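Local coordinates for protein NAD(P)H-FMN oxidoreductase (Bacillus subtilis, PDB 5LVA) that binds FMN in a flavodoxin-like fold and probably acts as a flavin reductase, passing electrons from NAD(P)H to flavin or quinone acceptors, at residues F101-S106 against E126-F131; F64-Y69 against V105-P110. All coordinates share one frame; numbering follows the deposited sequence.

Contact 1 of 2, residues F101-S106 against E126-F131. With FMN (flavin mononucleotide), chain C.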
ATOM      1  N   PHE A 101      -0.391  -6.111  -7.733  1.00 19.66           N
ATOM      2  CA  PHE A 101      -0.891  -4.933  -7.048  1.00 18.25           C
ATOM      3  C   PHE A 101      -1.338  -5.390  -5.676  1.00 20.35           C
ATOM      4  O   PHE A 101      -2.207  -6.229  -5.571  1.00 20.36           O
ATOM      5  CB  PHE A 101      -2.044  -4.331  -7.858  1.00 20.65           C
ATOM      6  CG  PHE A 101      -2.677  -3.084  -7.273  1.00 21.33           C
ATOM      7  CD1 PHE A 101      -3.294  -3.093  -6.031  1.00 19.89           C
ATOM      8  CD2 PHE A 101      -2.766  -1.927  -8.040  1.00 18.40           C
ATOM      9  CE1 PHE A 101      -3.899  -1.956  -5.539  1.00 18.47           C
ATOM     10  CE2 PHE A 101      -3.389  -0.788  -7.555  1.00 13.02           C
ATOM     11  CZ  PHE A 101      -3.944  -0.802  -6.308  1.00 15.27           C
ATOM     12  N   MET A 102      -0.753  -4.865  -4.613  1.00 20.21           N
ATOM     13  CA  MET A 102      -1.270  -5.217  -3.308  1.00 19.15           C
ATOM     14  C   MET A 102      -1.273  -4.033  -2.341  1.00 20.39           C
ATOM     15  O   MET A 102      -0.583  -3.040  -2.535  1.00 18.83           O
ATOM     16  CB  MET A 102      -0.503  -6.410  -2.736  1.00 14.43           C
ATOM     17  CG  MET A 102       0.698  -6.126  -1.889  1.00 28.59           C
ATOM     18  SD  MET A 102       1.063  -7.534  -0.799  1.00 26.69           S
ATOM     19  CE  MET A 102      -0.290  -7.323   0.317  1.00 30.93           C
ATOM     20  N   VAL A 103      -2.113  -4.144  -1.326  1.00 22.00           N
ATOM     21  CA  VAL A 103      -2.275  -3.109  -0.327  1.00 19.09           C
ATOM     22  C   VAL A 103      -1.784  -3.637   1.002  1.00 16.46           C
ATOM     23  O   VAL A 103      -2.085  -4.752   1.361  1.00 18.28           O
ATOM     24  CB  VAL A 103      -3.765  -2.660  -0.208  1.00 17.01           C
ATOM     25  CG1 VAL A 103      -3.977  -1.762   1.014  1.00 15.88           C
ATOM     26  CG2 VAL A 103      -4.197  -1.957  -1.463  1.00 13.83           C
ATOM     27  N   ALA A 104      -1.019  -2.833   1.724  1.00 18.04           N
ATOM     28  CA  ALA A 104      -0.642  -3.174   3.093  1.00 18.82           C
ATOM     29  C   ALA A 104      -1.133  -2.067   3.999  1.00 17.14           C
ATOM     30  O   ALA A 104      -0.645  -0.959   3.937  1.00 20.83           O
ATOM     31  CB  ALA A 104       0.863  -3.363   3.224  1.00 16.49           C
ATOM     32  N   VAL A 105      -2.106  -2.363   4.839  1.00 16.23           N
ATOM     33  CA  VAL A 105      -2.795  -1.308   5.550  1.00 16.01           C
ATOM     34  C   VAL A 105      -2.909  -1.651   7.025  1.00 18.98           C
ATOM     35  O   VAL A 105      -3.110  -2.796   7.408  1.00 16.90           O
ATOM     36  CB  VAL A 105      -4.197  -1.048   4.927  1.00 20.37           C
ATOM     37  CG1 VAL A 105      -5.060  -2.301   4.968  1.00 20.03           C
ATOM     38  CG2 VAL A 105      -4.900   0.097   5.609  1.00 20.34           C
ATOM     39  N   SER A 106      -2.722  -0.648   7.860  1.00 21.10           N
ATOM     40  CA  SER A 106      -2.850  -0.834   9.283  1.00 19.23           C
ATOM     41  C   SER A 106      -4.106  -0.118   9.770  1.00 20.25           C
ATOM     42  O   SER A 106      -4.440   0.955   9.283  1.00 18.69           O
ATOM     43  CB  SER A 106      -1.604  -0.315   9.994  1.00 16.11           C
ATOM     44  OG  SER A 106      -1.415   1.052   9.709  1.00 22.18           O
ATOM     45  N   GLU A 126     -14.340  -5.003   1.603  1.00 22.28           N
ATOM     46  CA  GLU A 126     -15.349  -4.073   1.130  1.00 16.71           C
ATOM     47  C   GLU A 126     -14.825  -2.645   1.121  1.00 18.98           C
ATOM     48  O   GLU A 126     -15.052  -1.896   0.186  1.00 22.38           O
ATOM     49  CB  GLU A 126     -16.607  -4.155   1.999  1.00 18.88           C
ATOM     50  CG  GLU A 126     -17.320  -5.501   1.987  1.00 15.63           C
ATOM     51  CD  GLU A 126     -18.436  -5.553   2.999  1.00 24.99           C
ATOM     52  OE1 GLU A 126     -19.427  -4.813   2.826  1.00 31.01           O
ATOM     53  OE2 GLU A 126     -18.319  -6.314   3.982  1.00 22.83           O
ATOM     54  N   LEU A 127     -14.136  -2.263   2.183  1.00 20.38           N
ATOM     55  CA  LEU A 127     -13.658  -0.899   2.330  1.00 14.47           C
ATOM     56  C   LEU A 127     -12.552  -0.571   1.327  1.00 17.65           C
ATOM     57  O   LEU A 127     -12.459   0.542   0.839  1.00 18.28           O
ATOM     58  CB  LEU A 127     -13.199  -0.683   3.759  1.00 16.40           C
ATOM     59  CG  LEU A 127     -14.353  -0.710   4.765  1.00 18.79           C
ATOM     60  CD1 LEU A 127     -13.870  -0.564   6.194  1.00 11.03           C
ATOM     61  CD2 LEU A 127     -15.367   0.382   4.453  1.00 15.85           C
ATOM     62  N   LEU A 128     -11.737  -1.554   0.990  1.00 17.71           N
ATOM     63  CA  LEU A 128     -10.652  -1.314   0.062  1.00 14.66           C
ATOM     64  C   LEU A 128     -11.059  -1.410  -1.395  1.00 16.20           C
ATOM     65  O   LEU A 128     -10.206  -1.433  -2.278  1.00 18.13           O
ATOM     66  CB  LEU A 128      -9.505  -2.289   0.322  1.00 16.18           C
ATOM     67  CG  LEU A 128      -8.733  -2.156   1.635  1.00 17.21           C
ATOM     68  CD1 LEU A 128      -7.610  -3.172   1.714  1.00 13.42           C
ATOM     69  CD2 LEU A 128      -8.204  -0.748   1.791  1.00 15.22           C
ATOM     70  N   ARG A 129     -12.354  -1.456  -1.669  1.00 19.27           N
ATOM     71  CA  ARG A 129     -12.783  -1.698  -3.038  1.00 15.15           C
ATOM     72  C   ARG A 129     -12.357  -0.640  -4.053  1.00 17.74           C
ATOM     73  O   ARG A 129     -12.107  -0.990  -5.204  1.00 19.23           O
ATOM     74  CB  ARG A 129     -14.298  -1.871  -3.127  1.00 18.53           C
ATOM     75  CG  ARG A 129     -14.663  -2.854  -4.219  1.00 16.41           C
ATOM     76  CD  ARG A 129     -15.969  -3.481  -4.011  1.00 25.20           C
ATOM     77  NE  ARG A 129     -16.087  -4.508  -2.985  1.00 27.47           N
ATOM     78  CZ  ARG A 129     -15.486  -5.689  -3.004  1.00 22.40           C
ATOM     79  NH1 ARG A 129     -14.609  -5.975  -3.940  1.00 25.21           N
ATOM     80  NH2 ARG A 129     -15.725  -6.557  -2.040  1.00 25.58           N
ATOM     81  N   PRO A 130     -12.291   0.648  -3.655  1.00 16.73           N
ATOM     82  CA  PRO A 130     -11.743   1.589  -4.640  1.00 17.71           C
ATOM     83  C   PRO A 130     -10.367   1.190  -5.171  1.00 19.62           C
ATOM     84  O   PRO A 130     -10.092   1.386  -6.347  1.00 19.95           O
ATOM     85  CB  PRO A 130     -11.659   2.896  -3.854  1.00 16.70           C
ATOM     86  CG  PRO A 130     -12.757   2.803  -2.900  1.00 16.36           C
ATOM     87  CD  PRO A 130     -12.843   1.365  -2.490  1.00 15.46           C
ATOM     88  N   PHE A 131      -9.527   0.614  -4.320  1.00 19.65           N
ATOM     89  CA  PHE A 131      -8.176   0.282  -4.742  1.00 16.95           C
ATOM     90  C   PHE A 131      -8.170  -0.935  -5.641  1.00 17.84           C
ATOM     91  O   PHE A 131      -7.384  -1.003  -6.575  1.00 21.21           O
ATOM     92  CB  PHE A 131      -7.264   0.077  -3.530  1.00 16.62           C
ATOM     93  CG  PHE A 131      -7.151   1.289  -2.665  1.00 16.82           C
ATOM     94  CD1 PHE A 131      -6.360   2.351  -3.049  1.00 14.21           C
ATOM     95  CD2 PHE A 131      -7.850   1.382  -1.481  1.00 19.06           C
ATOM     96  CE1 PHE A 131      -6.257   3.467  -2.285  1.00 17.21           C
ATOM     97  CE2 PHE A 131      -7.749   2.513  -0.707  1.00 19.86           C
ATOM     98  CZ  PHE A 131      -6.944   3.554  -1.111  1.00 19.71           C
TER
HETATM   99  N1  FMN C 201      -8.371   3.247  12.258  1.00 19.19           N
HETATM  100  C2  FMN C 201      -9.386   2.441  11.781  1.00 21.14           C
HETATM  101  O2  FMN C 201      -9.468   1.270  12.139  1.00 24.27           O
HETATM  102  N3  FMN C 201     -10.312   2.928  10.893  1.00 17.85           N
HETATM  103  C4  FMN C 201     -10.252   4.227  10.475  1.00 18.25           C
HETATM  104  O4  FMN C 201     -11.096   4.617   9.677  1.00 17.01           O
HETATM  105  C4A FMN C 201      -9.233   5.055  10.956  1.00 17.78           C
HETATM  106  N5  FMN C 201      -9.146   6.362  10.551  1.00 18.71           N
HETATM  107  C5A FMN C 201      -8.146   7.182  11.017  1.00 17.15           C
HETATM  108  C6  FMN C 201      -8.087   8.497  10.582  1.00 16.24           C
HETATM  109  C7  FMN C 201      -7.092   9.347  11.014  1.00 18.12           C
HETATM  110  C7M FMN C 201      -7.061  10.767  10.520  1.00 14.08           C
HETATM  111  C8  FMN C 201      -6.139   8.862  11.912  1.00 20.19           C
HETATM  112  C8M FMN C 201      -5.035   9.746  12.411  1.00 12.95           C
HETATM  113  C9  FMN C 201      -6.203   7.545  12.348  1.00 16.31           C
HETATM  114  C9A FMN C 201      -7.197   6.693  11.897  1.00 20.16           C
HETATM  115  N10 FMN C 201      -7.276   5.374  12.326  1.00 20.82           N
HETATM  116  C10 FMN C 201      -8.291   4.560  11.849  1.00 19.23           C
HETATM  117  C1' FMN C 201      -6.234   4.809  13.251  1.00 18.52           C
HETATM  118  C2' FMN C 201      -5.082   4.409  12.295  1.00 21.32           C
HETATM  119  O2' FMN C 201      -5.515   3.453  11.332  1.00 20.61           O
HETATM  120  C3' FMN C 201      -3.760   3.989  12.960  1.00 21.70           C
HETATM  121  O3' FMN C 201      -3.300   5.142  13.620  1.00 23.26           O
HETATM  122  C4' FMN C 201      -2.737   3.515  11.909  1.00 18.38           C
HETATM  123  O4' FMN C 201      -3.307   2.474  11.179  1.00 25.02           O
HETATM  124  C5' FMN C 201      -1.391   2.952  12.350  1.00 22.15           C
HETATM  125  O5' FMN C 201      -0.544   3.998  12.743  1.00 26.92           O
HETATM  126  P   FMN C 201       1.018   4.204  12.410  1.00 23.20           P
HETATM  127  O1P FMN C 201       1.075   5.651  12.085  1.00 20.77           O
HETATM  128  O2P FMN C 201       1.806   3.842  13.623  1.00 25.37           O
HETATM  129  O3P FMN C 201       1.581   3.475  11.242  1.00 24.37           O
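Leu128 and Val103 meet tip to tip, with CD1 of Leu128 4.0 Å from CG1 of Val103. The same Leu128 methyl lies 4.2 Å from CG1 of Val105. It is a knob that fits between two valines on one face of strand 100-106. Leu128 reaches them with CG anti to its own carbonyl carbon (chi1 -67°) and the chain beyond extended. A second hollow lies nearer the start of the strand. There CB of Phe131 sits 4.2 Å from CG2 of Val103, and CE1 of Phe101 comes to 4.4 Å from the same CB. The Phe101 ring is swung out with CG anti to the backbone N (chi1 -180°). Its tip reaches the backbone of Phe131, and CZ is 3.5 Å from Phe131 O. The Phe131 ring itself turns away from the strand and meets the ring of Phe64. Leu128 is the N-cap residue of helix 129-138, where helix 124-127 gives way to it, and its O accepts a hydrogen bond from Phe131 N at 3.0 Å. Helices 124-127 and 129-138 lie in the connection from strand 100-106 to the parallel neighbouring strand 141-148, a beta-alpha-beta unit of the flavodoxin-like fold. The alternation of the strand sends Phe101, Val103 and Val105 toward this helical layer. Met102 and Ala104 face the other layer, where helix 156-171 touches them. All five residues that pack here are buried and apolar. Ser106 points to the opposite sheet face from Val105. Its OG shares a hydrogen bond of 2.8 Å with FMN O4' on the ribityl chain, and Asn18 adds a weak one.

Contact 2 of 2, residues F64-Y69 against V105-P110. With FMN (flavin mononucleotide), chain C.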
ATOM      1  N   PHE A  64       0.045   2.063   3.791  1.00 18.97           N
ATOM      2  CA  PHE A  64      -0.477   3.257   4.428  1.00 15.64           C
ATOM      3  C   PHE A  64      -1.276   2.910   5.656  1.00 15.39           C
ATOM      4  O   PHE A  64      -1.663   1.772   5.829  1.00 18.52           O
ATOM      5  CB  PHE A  64      -1.335   4.065   3.444  1.00 18.70           C
ATOM      6  CG  PHE A  64      -2.456   3.282   2.789  1.00 18.03           C
ATOM      7  CD1 PHE A  64      -2.246   2.607   1.600  1.00 15.51           C
ATOM      8  CD2 PHE A  64      -3.727   3.258   3.348  1.00 16.09           C
ATOM      9  CE1 PHE A  64      -3.260   1.922   1.002  1.00 15.60           C
ATOM     10  CE2 PHE A  64      -4.741   2.573   2.752  1.00 13.30           C
ATOM     11  CZ  PHE A  64      -4.514   1.899   1.580  1.00 17.69           C
ATOM     12  N   PRO A  65      -1.487   3.883   6.547  1.00 18.51           N
ATOM     13  CA  PRO A  65      -2.448   3.642   7.617  1.00 15.80           C
ATOM     14  C   PRO A  65      -3.858   3.880   7.110  1.00 19.32           C
ATOM     15  O   PRO A  65      -4.053   4.724   6.240  1.00 19.27           O
ATOM     16  CB  PRO A  65      -2.064   4.673   8.674  1.00 14.96           C
ATOM     17  CG  PRO A  65      -1.510   5.791   7.891  1.00 16.07           C
ATOM     18  CD  PRO A  65      -0.750   5.143   6.760  1.00 16.28           C
ATOM     19  N   LEU A  66      -4.821   3.143   7.647  1.00 18.46           N
ATOM     20  CA  LEU A  66      -6.215   3.367   7.338  1.00 15.65           C
ATOM     21  C   LEU A  66      -6.692   4.645   7.989  1.00 19.05           C
ATOM     22  O   LEU A  66      -6.800   4.725   9.209  1.00 18.32           O
ATOM     23  CB  LEU A  66      -7.074   2.198   7.814  1.00 18.76           C
ATOM     24  CG  LEU A  66      -8.468   2.075   7.215  1.00 16.49           C
ATOM     25  CD1 LEU A  66      -8.340   1.718   5.754  1.00 18.95           C
ATOM     26  CD2 LEU A  66      -9.262   1.039   7.958  1.00 15.95           C
ATOM     27  N   TYR A  67      -6.977   5.633   7.152  1.00 17.32           N
ATOM     28  CA  TYR A  67      -7.524   6.902   7.582  1.00 15.91           C
ATOM     29  C   TYR A  67      -8.916   7.049   7.019  1.00 18.73           C
ATOM     30  O   TYR A  67      -9.072   7.061   5.806  1.00 22.87           O
ATOM     31  CB  TYR A  67      -6.668   8.070   7.096  1.00 17.33           C
ATOM     32  CG  TYR A  67      -5.361   8.285   7.807  1.00 15.58           C
ATOM     33  CD1 TYR A  67      -5.023   7.569   8.952  1.00 19.11           C
ATOM     34  CD2 TYR A  67      -4.472   9.226   7.344  1.00 15.66           C
ATOM     35  CE1 TYR A  67      -3.829   7.787   9.596  1.00 16.25           C
ATOM     36  CE2 TYR A  67      -3.284   9.448   7.979  1.00 20.48           C
ATOM     37  CZ  TYR A  67      -2.956   8.737   9.104  1.00 20.37           C
ATOM     38  OH  TYR A  67      -1.734   9.001   9.712  1.00 25.98           O
ATOM     39  N   TRP A  68      -9.909   7.192   7.892  1.00 18.36           N
ATOM     40  CA  TRP A  68     -11.331   7.229   7.509  1.00 17.84           C
ATOM     41  C   TRP A  68     -11.655   6.208   6.413  1.00 20.57           C
ATOM     42  O   TRP A  68     -12.257   6.520   5.387  1.00 21.64           O
ATOM     43  CB  TRP A  68     -11.740   8.650   7.109  1.00 18.65           C
ATOM     44  CG  TRP A  68     -11.715   9.540   8.311  1.00 18.60           C
ATOM     45  CD1 TRP A  68     -10.798  10.506   8.598  1.00 19.30           C
ATOM     46  CD2 TRP A  68     -12.604   9.486   9.434  1.00 19.23           C
ATOM     47  NE1 TRP A  68     -11.076  11.078   9.817  1.00 23.08           N
ATOM     48  CE2 TRP A  68     -12.173  10.466  10.355  1.00 18.65           C
ATOM     49  CE3 TRP A  68     -13.725   8.711   9.748  1.00 15.85           C
ATOM     50  CZ2 TRP A  68     -12.832  10.697  11.559  1.00 20.27           C
ATOM     51  CZ3 TRP A  68     -14.373   8.934  10.941  1.00 16.67           C
ATOM     52  CH2 TRP A  68     -13.932   9.919  11.834  1.00 20.55           C
ATOM     53  N   TYR A  69     -11.210   4.980   6.672  1.00 20.38           N
ATOM     54  CA  TYR A  69     -11.493   3.807   5.862  1.00 16.51           C
ATOM     55  C   TYR A  69     -10.917   3.949   4.466  1.00 17.44           C
ATOM     56  O   TYR A  69     -11.228   3.185   3.565  1.00 19.46           O
ATOM     57  CB  TYR A  69     -13.000   3.545   5.848  1.00 15.71           C
ATOM     58  CG  TYR A  69     -13.563   3.570   7.248  1.00 17.16           C
ATOM     59  CD1 TYR A  69     -13.421   2.481   8.093  1.00 14.12           C
ATOM     60  CD2 TYR A  69     -14.185   4.715   7.749  1.00 19.91           C
ATOM     61  CE1 TYR A  69     -13.900   2.528   9.390  1.00 18.59           C
ATOM     62  CE2 TYR A  69     -14.671   4.764   9.031  1.00 16.00           C
ATOM     63  CZ  TYR A  69     -14.525   3.672   9.848  1.00 18.51           C
ATOM     64  OH  TYR A  69     -15.012   3.722  11.123  1.00 22.81           O
ATOM     65  N   VAL A 105      -2.106  -2.363   4.839  1.00 16.23           N
ATOM     66  CA  VAL A 105      -2.795  -1.308   5.550  1.00 16.01           C
ATOM     67  C   VAL A 105      -2.909  -1.651   7.025  1.00 18.98           C
ATOM     68  O   VAL A 105      -3.110  -2.796   7.408  1.00 16.90           O
ATOM     69  CB  VAL A 105      -4.197  -1.048   4.927  1.00 20.37           C
ATOM     70  CG1 VAL A 105      -5.060  -2.301   4.968  1.00 20.03           C
ATOM     71  CG2 VAL A 105      -4.900   0.097   5.609  1.00 20.34           C
ATOM     72  N   SER A 106      -2.722  -0.648   7.860  1.00 21.10           N
ATOM     73  CA  SER A 106      -2.850  -0.834   9.283  1.00 19.23           C
ATOM     74  C   SER A 106      -4.106  -0.118   9.770  1.00 20.25           C
ATOM     75  O   SER A 106      -4.440   0.955   9.283  1.00 18.69           O
ATOM     76  CB  SER A 106      -1.604  -0.315   9.994  1.00 16.11           C
ATOM     77  OG  SER A 106      -1.415   1.052   9.709  1.00 22.18           O
ATOM     78  N   ALA A 107      -4.811  -0.708  10.725  1.00 18.95           N
ATOM     79  CA  ALA A 107      -6.038  -0.089  11.199  1.00 18.45           C
ATOM     80  C   ALA A 107      -6.082  -0.061  12.711  1.00 21.17           C
ATOM     81  O   ALA A 107      -5.660  -1.004  13.359  1.00 24.75           O
ATOM     82  CB  ALA A 107      -7.249  -0.818  10.644  1.00 20.96           C
ATOM     83  N   GLY A 108      -6.597   1.030  13.263  1.00 23.31           N
ATOM     84  CA  GLY A 108      -6.693   1.183  14.700  1.00 22.22           C
ATOM     85  C   GLY A 108      -7.657   0.227  15.370  1.00 22.78           C
ATOM     86  O   GLY A 108      -7.379  -0.300  16.445  1.00 28.57           O
ATOM     87  N   ALA A 109      -8.789  -0.009  14.722  1.00 19.88           N
ATOM     88  CA  ALA A 109      -9.859  -0.808  15.294  1.00 16.06           C
ATOM     89  C   ALA A 109      -9.525  -2.300  15.276  1.00 22.47           C
ATOM     90  O   ALA A 109      -8.647  -2.746  14.536  1.00 23.48           O
ATOM     91  CB  ALA A 109     -11.147  -0.524  14.553  1.00 22.44           C
ATOM     92  N   PRO A 110     -10.217  -3.086  16.108  1.00 21.88           N
ATOM     93  CA  PRO A 110      -9.933  -4.517  16.105  1.00 18.82           C
ATOM     94  C   PRO A 110     -10.503  -5.196  14.866  1.00 23.68           C
ATOM     95  O   PRO A 110     -11.348  -4.618  14.196  1.00 23.02           O
ATOM     96  CB  PRO A 110     -10.637  -5.020  17.363  1.00 18.86           C
ATOM     97  CG  PRO A 110     -11.096  -3.810  18.082  1.00 21.48           C
ATOM     98  CD  PRO A 110     -11.260  -2.748  17.081  1.00 20.08           C
TER
HETATM   99  N1  FMN C 201      -8.371   3.247  12.258  1.00 19.19           N
HETATM  100  C2  FMN C 201      -9.386   2.441  11.781  1.00 21.14           C
HETATM  101  O2  FMN C 201      -9.468   1.270  12.139  1.00 24.27           O
HETATM  102  N3  FMN C 201     -10.312   2.928  10.893  1.00 17.85           N
HETATM  103  C4  FMN C 201     -10.252   4.227  10.475  1.00 18.25           C
HETATM  104  O4  FMN C 201     -11.096   4.617   9.677  1.00 17.01           O
HETATM  105  C4A FMN C 201      -9.233   5.055  10.956  1.00 17.78           C
HETATM  106  N5  FMN C 201      -9.146   6.362  10.551  1.00 18.71           N
HETATM  107  C5A FMN C 201      -8.146   7.182  11.017  1.00 17.15           C
HETATM  108  C6  FMN C 201      -8.087   8.497  10.582  1.00 16.24           C
HETATM  109  C7  FMN C 201      -7.092   9.347  11.014  1.00 18.12           C
HETATM  110  C7M FMN C 201      -7.061  10.767  10.520  1.00 14.08           C
HETATM  111  C8  FMN C 201      -6.139   8.862  11.912  1.00 20.19           C
HETATM  112  C8M FMN C 201      -5.035   9.746  12.411  1.00 12.95           C
HETATM  113  C9  FMN C 201      -6.203   7.545  12.348  1.00 16.31           C
HETATM  114  C9A FMN C 201      -7.197   6.693  11.897  1.00 20.16           C
HETATM  115  N10 FMN C 201      -7.276   5.374  12.326  1.00 20.82           N
HETATM  116  C10 FMN C 201      -8.291   4.560  11.849  1.00 19.23           C
HETATM  117  C1' FMN C 201      -6.234   4.809  13.251  1.00 18.52           C
HETATM  118  C2' FMN C 201      -5.082   4.409  12.295  1.00 21.32           C
HETATM  119  O2' FMN C 201      -5.515   3.453  11.332  1.00 20.61           O
HETATM  120  C3' FMN C 201      -3.760   3.989  12.960  1.00 21.70           C
HETATM  121  O3' FMN C 201      -3.300   5.142  13.620  1.00 23.26           O
HETATM  122  C4' FMN C 201      -2.737   3.515  11.909  1.00 18.38           C
HETATM  123  O4' FMN C 201      -3.307   2.474  11.179  1.00 25.02           O
HETATM  124  C5' FMN C 201      -1.391   2.952  12.350  1.00 22.15           C
HETATM  125  O5' FMN C 201      -0.544   3.998  12.743  1.00 26.92           O
HETATM  126  P   FMN C 201       1.018   4.204  12.410  1.00 23.20           P
HETATM  127  O1P FMN C 201       1.075   5.651  12.085  1.00 20.77           O
HETATM  128  O2P FMN C 201       1.806   3.842  13.623  1.00 25.37           O
HETATM  129  O3P FMN C 201       1.581   3.475  11.242  1.00 24.37           O
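Phe64 meets Val105 obliquely, ring CE2 3.8 Å from the valine CG2. In the loop after the strand, three rings each put a face against FMN. The Tyr69 ring has FMN O4 over its centre, 3.3 Å above the plane. The Tyr67 ring has the methyl C7M over one face, offset toward the rim, and its CD1 comes to 3.4 Å from FMN C8. Trp68 has FMN C6 over one of its faces. With CG anti to the backbone N (chi1 -162°), Leu66 sends CD2 to Ala107 CB and FMN N3, while its CB touches Val105 CG2. The backbones of Phe64 and Pro65 pair in parallel with Val105 and Ser106. Leu66 N donates to Ser106 O at 2.8 Å and 168°, and Ser106 N weakly to Phe64 O. The paired residues are the C-terminal ends of strands 59-65 and 100-106, joined in a beta-alpha-beta unit through helix 73-82, where flavodoxin-like folds bind FMN. Beyond, two loops hold the flavin. Trp68 N donates to FMN N5 at 2.9 Å, and Gly108 N to N1 at 3.0 Å. Ala109 N reaches O2 in a 169° bond of 3.0 Å. The ribityl hydroxyl O2' donates to Leu66 O at 2.8 Å.

Contacts 1 and 2 have centres 10 Å apart and share Val105 and Ser106 at the end of strand 100-106. Along the chain 64-69 comes first, then 101-110, then 126-131. Strands 59-65 and 100-106 are neighbours in the parallel sheet, and Ala104 O probably accepts a hydrogen bond from Phe64 N at 3.1 Å. Phe64 joins the two contacts further, since its CZ lies 3.7 Å from Val103 CG1. Leu127 packs on Tyr69 beside the flavin. Contact 1 thus seats a helical layer on the sheet, and contact 2 pairs the ends of two neighbouring strands, from which the FMN-binding loops leave.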